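Long-range contact in protein (GYP1P) (Saccharomyces cerevisiae, PDB 1FKM), which stimulates GTP hydrolysis by Ypt/Rab GTPases such as YPT1 and YPT7, supplying an arginine finger and a glutamine finger in trans: residues 333-345 with 353-365. Numbering follows the deposited sequence.
Sequences AAFLIKWSDQLME and TFLQNPPTKDWTE
The backbones come nearest at Leu336 and Leu355, whose CA atoms are 8.2 Å apart, where the end of helix 324-338 and the short helix 340-343 face the end of helix 348-355 and the loop after it. The contact is made by side chains and is almost wholly apolar. Trp339 is central. With CG anti to the carbonyl carbon (chi1 -46°), the indole presents one face to both Phe354 and Pro359. Phe354 meets it in a T-shaped (edge-to-face) pair: the CE2-CZ edge of the phenyl ring points at the indole face, with planes at 81° and Phe354 CE2 3.6 Å from Trp339 CG. Pro359, in the middle of an inverse gamma turn, lies farther along the same face. Its CD makes a CH-pi contact over the six-membered ring, and Pro359 CG is 3.6 Å from Trp339 CH2.

The contact lies in the all-helical Ypt/Rab-GAP (TBC) domain, away from the arginine and glutamine fingers. Here the loop links helix 348-355 to the C-terminal helix 365-382.

Phe335 has its CG anti to the backbone N (chi1 -177°), and its ring extends to the loop. Phe335 CZ packs on Pro358 CB at 3.7 Å. Thr360 CG2 and Trp363 CH2 sit at the ring edge. Trp236 and Phe245 add further aromatic contacts to Phe335, and Thr360 OG1 is hydrogen-bonded to Glu244 O. The aliphatic part of Lys338 runs past Trp363; Lys338 CE is 3.7 Å from Trp363 CZ2. At the other end, Leu355 CD2 packs on Leu336 CD1 at 3.8 Å, while Leu343 CD2 touches both Phe354 and Leu355.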
loop_
_atom_site.group_PDB
_atom_site.type_symbol
_atom_site.label_atom_id
_atom_site.label_comp_id
_atom_site.label_asym_id
_atom_site.label_seq_id
_atom_site.Cartn_x
_atom_site.Cartn_y
_atom_site.Cartn_z
ATOM N N ALA A 333 -15.121 -4.890 5.527
ATOM C CA ALA A 333 -16.471 -5.362 5.826
ATOM C C ALA A 333 -17.157 -5.846 4.544
ATOM O O ALA A 333 -17.770 -6.914 4.526
ATOM C CB ALA A 333 -17.288 -4.239 6.476
ATOM N N ALA A 334 -17.048 -5.067 3.471
ATOM C CA ALA A 334 -17.667 -5.442 2.201
ATOM C C ALA A 334 -17.026 -6.709 1.638
ATOM O O ALA A 334 -17.707 -7.550 1.044
ATOM C CB ALA A 334 -17.550 -4.293 1.196
ATOM N N PHE A 335 -15.715 -6.842 1.831
ATOM C CA PHE A 335 -14.965 -8.004 1.360
ATOM C C PHE A 335 -15.484 -9.250 2.076
ATOM O O PHE A 335 -15.830 -10.252 1.440
ATOM C CB PHE A 335 -13.470 -7.812 1.658
ATOM C CG PHE A 335 -12.587 -8.926 1.148
ATOM C CD1 PHE A 335 -12.590 -9.280 -0.200
ATOM C CD2 PHE A 335 -11.713 -9.583 2.007
ATOM C CE1 PHE A 335 -11.724 -10.272 -0.683
ATOM C CE2 PHE A 335 -10.846 -10.573 1.530
ATOM C CZ PHE A 335 -10.855 -10.912 0.184
ATOM N N LEU A 336 -15.539 -9.172 3.403
ATOM C CA LEU A 336 -16.015 -10.281 4.221
ATOM C C LEU A 336 -17.454 -10.659 3.894
ATOM O O LEU A 336 -17.755 -11.830 3.675
ATOM C CB LEU A 336 -15.925 -9.923 5.707
ATOM C CG LEU A 336 -16.420 -10.992 6.693
ATOM C CD1 LEU A 336 -15.585 -12.272 6.545
ATOM C CD2 LEU A 336 -16.320 -10.454 8.108
ATOM N N ILE A 337 -18.339 -9.665 3.875
ATOM C CA ILE A 337 -19.753 -9.904 3.608
ATOM C C ILE A 337 -19.987 -10.597 2.270
ATOM O O ILE A 337 -20.979 -11.306 2.097
ATOM C CB ILE A 337 -20.560 -8.581 3.657
ATOM C CG1 ILE A 337 -20.462 -7.966 5.057
ATOM C CG2 ILE A 337 -22.022 -8.835 3.309
ATOM C CD1 ILE A 337 -20.920 -8.875 6.174
ATOM N N LYS A 338 -19.075 -10.401 1.327
ATOM C CA LYS A 338 -19.213 -11.031 0.024
ATOM C C LYS A 338 -19.215 -12.554 0.169
ATOM O O LYS A 338 -19.861 -13.258 -0.612
ATOM C CB LYS A 338 -18.067 -10.604 -0.897
ATOM C CG LYS A 338 -18.116 -11.241 -2.275
ATOM C CD LYS A 338 -17.001 -10.723 -3.167
ATOM C CE LYS A 338 -17.021 -11.405 -4.530
ATOM N NZ LYS A 338 -18.309 -11.189 -5.246
ATOM N N TRP A 339 -18.497 -13.052 1.172
ATOM C CA TRP A 339 -18.403 -14.489 1.417
ATOM C C TRP A 339 -19.408 -14.972 2.466
ATOM O O TRP A 339 -19.431 -16.153 2.811
ATOM C CB TRP A 339 -16.992 -14.847 1.888
ATOM C CG TRP A 339 -15.893 -14.218 1.078
ATOM C CD1 TRP A 339 -14.952 -13.332 1.522
ATOM C CD2 TRP A 339 -15.625 -14.422 -0.313
ATOM N NE1 TRP A 339 -14.116 -12.969 0.494
ATOM C CE2 TRP A 339 -14.507 -13.623 -0.644
ATOM C CE3 TRP A 339 -16.222 -15.202 -1.313
ATOM C CZ2 TRP A 339 -13.972 -13.581 -1.933
ATOM C CZ3 TRP A 339 -15.690 -15.162 -2.595
ATOM C CH2 TRP A 339 -14.574 -14.355 -2.892
ATOM N N SER A 340 -20.239 -14.062 2.959
ATOM C CA SER A 340 -21.219 -14.384 3.996
ATOM C C SER A 340 -21.963 -15.719 3.846
ATOM O O SER A 340 -21.931 -16.552 4.751
ATOM C CB SER A 340 -22.238 -13.249 4.122
ATOM O OG SER A 340 -23.066 -13.443 5.255
ATOM N N ASP A 341 -22.639 -15.921 2.720
ATOM C CA ASP A 341 -23.383 -17.162 2.510
ATOM C C ASP A 341 -22.488 -18.393 2.628
ATOM O O ASP A 341 -22.858 -19.385 3.262
ATOM C CB ASP A 341 -24.071 -17.147 1.142
ATOM C CG ASP A 341 -25.067 -16.014 1.006
ATOM O OD1 ASP A 341 -25.937 -15.878 1.891
ATOM O OD2 ASP A 341 -24.985 -15.260 0.013
ATOM N N GLN A 342 -21.310 -18.328 2.017
ATOM C CA GLN A 342 -20.362 -19.440 2.069
ATOM C C GLN A 342 -19.858 -19.693 3.491
ATOM O O GLN A 342 -19.759 -20.837 3.926
ATOM C CB GLN A 342 -19.166 -19.155 1.158
ATOM C CG GLN A 342 -19.464 -19.231 -0.328
ATOM C CD GLN A 342 -18.289 -18.771 -1.176
ATOM O OE1 GLN A 342 -18.062 -17.573 -1.344
ATOM N NE2 GLN A 342 -17.527 -19.723 -1.703
ATOM N N LEU A 343 -19.535 -18.621 4.208
ATOM C CA LEU A 343 -19.022 -18.731 5.573
ATOM C C LEU A 343 -20.020 -19.385 6.527
ATOM O O LEU A 343 -19.624 -20.105 7.444
ATOM C CB LEU A 343 -18.625 -17.340 6.100
ATOM C CG LEU A 343 -17.404 -16.714 5.409
ATOM C CD1 LEU A 343 -17.236 -15.255 5.817
ATOM C CD2 LEU A 343 -16.166 -17.519 5.768
HETATM N N MSE A 344 -21.307 -19.133 6.302
HETATM C CA MSE A 344 -22.371 -19.692 7.136
HETATM C C MSE A 344 -22.357 -21.220 7.191
HETATM O O MSE A 344 -22.955 -21.813 8.087
HETATM C CB MSE A 344 -23.743 -19.235 6.627
HETATM C CG MSE A 344 -24.032 -17.749 6.769
HETATM SE SE MSE A 344 -24.275 -17.177 8.598
HETATM C CE MSE A 344 -26.136 -17.648 8.832
ATOM N N GLU A 345 -21.681 -21.856 6.240
ATOM C CA GLU A 345 -21.633 -23.317 6.199
ATOM C C GLU A 345 -20.289 -23.892 6.640
ATOM O O GLU A 345 -20.038 -25.085 6.471
ATOM C CB GLU A 345 -21.942 -23.812 4.781
ATOM C CG GLU A 345 -23.215 -23.246 4.160
ATOM C CD GLU A 345 -24.468 -23.594 4.942
ATOM O OE1 GLU A 345 -24.629 -24.772 5.325
ATOM O OE2 GLU A 345 -25.303 -22.691 5.162
ATOM N N THR A 353 -9.059 -21.050 7.407
ATOM C CA THR A 353 -8.349 -21.425 6.193
ATOM C C THR A 353 -8.847 -20.586 5.014
ATOM O O THR A 353 -8.053 -20.051 4.242
ATOM C CB THR A 353 -8.564 -22.921 5.865
ATOM O OG1 THR A 353 -7.992 -23.724 6.903
ATOM C CG2 THR A 353 -7.914 -23.282 4.535
ATOM N N PHE A 354 -10.167 -20.471 4.894
ATOM C CA PHE A 354 -10.792 -19.712 3.809
ATOM C C PHE A 354 -10.466 -18.218 3.821
ATOM O O PHE A 354 -10.089 -17.653 2.796
ATOM C CB PHE A 354 -12.314 -19.887 3.855
ATOM C CG PHE A 354 -13.040 -19.203 2.726
ATOM C CD1 PHE A 354 -13.198 -19.836 1.497
ATOM C CD2 PHE A 354 -13.551 -17.920 2.886
ATOM C CE1 PHE A 354 -13.858 -19.200 0.444
ATOM C CE2 PHE A 354 -14.214 -17.275 1.837
ATOM C CZ PHE A 354 -14.368 -17.918 0.615
ATOM N N LEU A 355 -10.620 -17.575 4.975
ATOM C CA LEU A 355 -10.363 -16.145 5.077
ATOM C C LEU A 355 -8.892 -15.749 5.004
ATOM O O LEU A 355 -8.579 -14.575 4.799
ATOM C CB LEU A 355 -10.999 -15.591 6.354
ATOM C CG LEU A 355 -12.528 -15.684 6.324
ATOM C CD1 LEU A 355 -13.106 -15.245 7.658
ATOM C CD2 LEU A 355 -13.071 -14.830 5.176
ATOM N N GLN A 356 -7.992 -16.714 5.180
ATOM C CA GLN A 356 -6.563 -16.433 5.082
ATOM C C GLN A 356 -6.096 -16.836 3.687
ATOM O O GLN A 356 -4.927 -16.687 3.342
ATOM C CB GLN A 356 -5.770 -17.213 6.139
ATOM C CG GLN A 356 -6.179 -16.907 7.575
ATOM C CD GLN A 356 -5.322 -17.639 8.595
ATOM O OE1 GLN A 356 -4.970 -18.801 8.403
ATOM N NE2 GLN A 356 -4.996 -16.964 9.690
ATOM N N ASN A 357 -7.024 -17.353 2.886
ATOM C CA ASN A 357 -6.724 -17.771 1.521
ATOM C C ASN A 357 -7.949 -17.574 0.625
ATOM O O ASN A 357 -8.400 -18.509 -0.035
ATOM C CB ASN A 357 -6.302 -19.242 1.504
ATOM C CG ASN A 357 -5.064 -19.502 2.338
ATOM O OD1 ASN A 357 -3.973 -19.038 2.009
ATOM N ND2 ASN A 357 -5.230 -20.242 3.430
ATOM N N PRO A 358 -8.499 -16.347 0.591
ATOM C CA PRO A 358 -9.678 -16.018 -0.220
ATOM C C PRO A 358 -9.450 -16.300 -1.704
ATOM O O PRO A 358 -8.351 -16.106 -2.213
ATOM C CB PRO A 358 -9.877 -14.525 0.039
ATOM C CG PRO A 358 -9.229 -14.303 1.365
ATOM C CD PRO A 358 -7.995 -15.145 1.276
ATOM N N PRO A 359 -10.495 -16.754 -2.415
ATOM C CA PRO A 359 -10.413 -17.062 -3.848
ATOM C C PRO A 359 -10.472 -15.795 -4.700
ATOM O O PRO A 359 -11.449 -15.553 -5.410
ATOM C CB PRO A 359 -11.621 -17.966 -4.066
ATOM C CG PRO A 359 -12.630 -17.367 -3.123
ATOM C CD PRO A 359 -11.816 -17.126 -1.872
ATOM N N THR A 360 -9.415 -14.991 -4.628
ATOM C CA THR A 360 -9.341 -13.727 -5.360
ATOM C C THR A 360 -8.300 -13.767 -6.475
ATOM O O THR A 360 -8.012 -12.747 -7.106
ATOM C CB THR A 360 -8.953 -12.588 -4.413
ATOM O OG1 THR A 360 -7.656 -12.862 -3.863
ATOM C CG2 THR A 360 -9.964 -12.470 -3.278
ATOM N N LYS A 361 -7.738 -14.948 -6.702
ATOM C CA LYS A 361 -6.708 -15.142 -7.714
ATOM C C LYS A 361 -7.076 -14.610 -9.096
ATOM O O LYS A 361 -6.247 -13.994 -9.772
ATOM C CB LYS A 361 -6.368 -16.630 -7.809
ATOM C CG LYS A 361 -5.207 -16.957 -8.727
ATOM C CD LYS A 361 -4.788 -18.417 -8.589
ATOM C CE LYS A 361 -4.163 -18.706 -7.222
ATOM N NZ LYS A 361 -5.102 -18.518 -6.079
ATOM N N ASP A 362 -8.317 -14.837 -9.509
ATOM C CA ASP A 362 -8.759 -14.395 -10.824
ATOM C C ASP A 362 -9.622 -13.143 -10.828
ATOM O O ASP A 362 -10.321 -12.877 -11.804
ATOM C CB ASP A 362 -9.504 -15.531 -11.533
ATOM C CG ASP A 362 -8.622 -16.742 -11.776
ATOM O OD1 ASP A 362 -7.523 -16.572 -12.345
ATOM O OD2 ASP A 362 -9.027 -17.863 -11.405
ATOM N N TRP A 363 -9.583 -12.369 -9.747
ATOM C CA TRP A 363 -10.373 -11.145 -9.692
ATOM C C TRP A 363 -9.933 -10.191 -10.795
ATOM O O TRP A 363 -8.744 -10.086 -11.108
ATOM C CB TRP A 363 -10.221 -10.462 -8.328
ATOM C CG TRP A 363 -11.265 -10.861 -7.324
ATOM C CD1 TRP A 363 -11.843 -12.089 -7.186
ATOM C CD2 TRP A 363 -11.827 -10.034 -6.298
ATOM N NE1 TRP A 363 -12.730 -12.080 -6.136
ATOM C CE2 TRP A 363 -12.739 -10.831 -5.573
ATOM C CE3 TRP A 363 -11.646 -8.694 -5.921
ATOM C CZ2 TRP A 363 -13.472 -10.337 -4.488
ATOM C CZ3 TRP A 363 -12.375 -8.201 -4.841
ATOM C CH2 TRP A 363 -13.278 -9.024 -4.138
ATOM N N THR A 364 -10.905 -9.507 -11.387
ATOM C CA THR A 364 -10.633 -8.554 -12.455
ATOM C C THR A 364 -10.923 -7.133 -11.992
ATOM O O THR A 364 -11.292 -6.902 -10.838
ATOM C CB THR A 364 -11.508 -8.828 -13.691
ATOM O OG1 THR A 364 -12.889 -8.732 -13.322
ATOM C CG2 THR A 364 -11.228 -10.210 -14.251
ATOM N N GLU A 365 -10.755 -6.189 -12.912
ATOM C CA GLU A 365 -11.011 -4.782 -12.647
ATOM C C GLU A 365 -12.448 -4.611 -12.171
ATOM O O GLU A 365 -12.731 -3.809 -11.277
ATOM C CB GLU A 365 -10.786 -3.972 -13.928
ATOM C CG GLU A 365 -11.326 -2.548 -13.904
ATOM C CD GLU A 365 -10.700 -1.697 -12.821
ATOM O OE1 GLU A 365 -9.458 -1.713 -12.694
ATOM O OE2 GLU A 365 -11.449 -1.002 -12.100
#